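MupZ (Pseudomonas fluorescens, PDB 6FXD) probably acts as an epoxide hydrolase in mupirocin biosynthesis, working with a Rieske oxygenase in a cascade that builds oxygen heterocycles. Local coordinates at residues H36-A39 against F40-Y43. Residues are numbered along the deposited sequence; the frame is centred on the assembly and turned at random.
Sequences HLEA and FKAY
K41 lies across L37, one helical turn further on. Its CE rests 3.9 Å from L37 CD1 and 4.0 Å from L37 CG, touching the leucine branch where the two side chains cross at a slant. CG of K41 stands beside its own backbone N (chi1 -67°), and from there the chain runs extended, carrying the ammonium past L37. Backbone bonds hold the turn beneath: F40 N to H36 O is 2.8 Å, and K41 N to L37 O is 3.0 Å. A42 N and Y43 N continue the i to i+4 pattern to E38 O and A39 O. These residues open helix 37-51, the first helix of a ferredoxin-like alpha+beta fold, between strands 24-31 and 57-65; strand 126-135 is added at the sheet edge. The tight side is at F40. Its ring is buried and meets F30 edge-to-face; I32 touches both F40 and L37. The E38 carboxylate is held more loosely. E38 OE2 and K41 NZ are 4.9 Å apart, and one water joins them, donating to OE2 and accepting from NZ, at 2.9 Å from each. The lysine end is fixed at the subunit interface by a salt bridge to E131 of the second subunit, and F64 adds a cation-pi contact. On another flank, A39 O sits at the edge of the Y43 ring, 3.4 Å from Y43 CD2.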
loop_
_atom_site.group_PDB
_atom_site.type_symbol
_atom_site.label_atom_id
_atom_site.label_comp_id
_atom_site.label_asym_id
_atom_site.label_seq_id
_atom_site.Cartn_x
_atom_site.Cartn_y
_atom_site.Cartn_z
ATOM N N HIS A 36 32.836 10.077 28.970
ATOM C CA HIS A 36 31.954 11.097 28.423
ATOM C C HIS A 36 30.476 10.763 28.585
ATOM O O HIS A 36 29.631 11.553 28.150
ATOM C CB HIS A 36 32.223 11.302 26.926
ATOM C CG HIS A 36 33.583 11.837 26.614
ATOM N ND1 HIS A 36 34.244 12.724 27.441
ATOM C CD2 HIS A 36 34.401 11.625 25.556
ATOM C CE1 HIS A 36 35.416 13.026 26.908
ATOM N NE2 HIS A 36 35.535 12.374 25.766
ATOM N N LEU A 37 30.139 9.612 29.178
ATOM C CA LEU A 37 28.754 9.150 29.160
ATOM C C LEU A 37 27.822 10.106 29.903
ATOM O O LEU A 37 26.727 10.410 29.426
ATOM C CB LEU A 37 28.657 7.730 29.734
ATOM C CG LEU A 37 27.257 7.083 29.741
ATOM C CD1 LEU A 37 26.729 6.955 28.321
ATOM C CD2 LEU A 37 27.219 5.728 30.456
ATOM N N GLU A 38 28.244 10.600 31.073
ATOM C CA GLU A 38 27.352 11.480 31.837
ATOM C C GLU A 38 27.193 12.840 31.162
ATOM O O GLU A 38 26.100 13.432 31.179
ATOM C CB GLU A 38 27.835 11.633 33.283
ATOM C CG GLU A 38 27.765 10.342 34.093
ATOM C CD GLU A 38 26.423 9.638 33.961
ATOM O OE1 GLU A 38 25.372 10.316 34.050
ATOM O OE2 GLU A 38 26.420 8.399 33.762
ATOM N N ALA A 39 28.267 13.345 30.556
ATOM C CA ALA A 39 28.160 14.573 29.778
ATOM C C ALA A 39 27.245 14.381 28.569
ATOM O O ALA A 39 26.454 15.270 28.233
ATOM C CB ALA A 39 29.547 15.054 29.342
ATOM N N PHE A 40 27.369 13.244 27.875
ATOM C CA PHE A 40 26.466 12.959 26.767
ATOM C C PHE A 40 25.012 12.983 27.221
ATOM O O PHE A 40 24.163 13.614 26.584
ATOM C CB PHE A 40 26.828 11.600 26.160
ATOM C CG PHE A 40 26.036 11.240 24.916
ATOM C CD1 PHE A 40 24.766 10.697 25.012
ATOM C CD2 PHE A 40 26.577 11.456 23.654
ATOM C CE1 PHE A 40 24.031 10.381 23.871
ATOM C CE2 PHE A 40 25.847 11.127 22.494
ATOM C CZ PHE A 40 24.585 10.600 22.600
ATOM N N LYS A 41 24.712 12.309 28.335
ATOM C CA LYS A 41 23.341 12.294 28.840
ATOM C C LYS A 41 22.847 13.695 29.211
ATOM O O LYS A 41 21.676 14.027 28.996
ATOM C CB LYS A 41 23.236 11.320 30.010
ATOM C CG LYS A 41 23.434 9.870 29.555
ATOM C CD LYS A 41 23.178 8.871 30.685
ATOM C CE LYS A 41 23.323 7.411 30.179
ATOM N NZ LYS A 41 22.781 6.446 31.156
ATOM N N ALA A 42 23.723 14.537 29.766
ATOM C CA ALA A 42 23.329 15.913 30.065
ATOM C C ALA A 42 22.973 16.669 28.788
ATOM O O ALA A 42 21.980 17.416 28.748
ATOM C CB ALA A 42 24.465 16.602 30.810
ATOM N N TYR A 43 23.799 16.530 27.746
ATOM C CA TYR A 43 23.516 17.219 26.493
ATOM C C TYR A 43 22.234 16.729 25.841
ATOM O O TYR A 43 21.666 17.425 25.007
ATOM C CB TYR A 43 24.676 17.079 25.520
ATOM C CG TYR A 43 25.631 18.206 25.604
ATOM C CD1 TYR A 43 25.323 19.424 25.028
ATOM C CD2 TYR A 43 26.829 18.068 26.277
ATOM C CE1 TYR A 43 26.203 20.485 25.111
ATOM C CE2 TYR A 43 27.719 19.126 26.365
ATOM C CZ TYR A 43 27.397 20.327 25.779
ATOM O OH TYR A 43 28.286 21.378 25.858
HETATM O O HOH W 1 23.990 6.910 33.717
#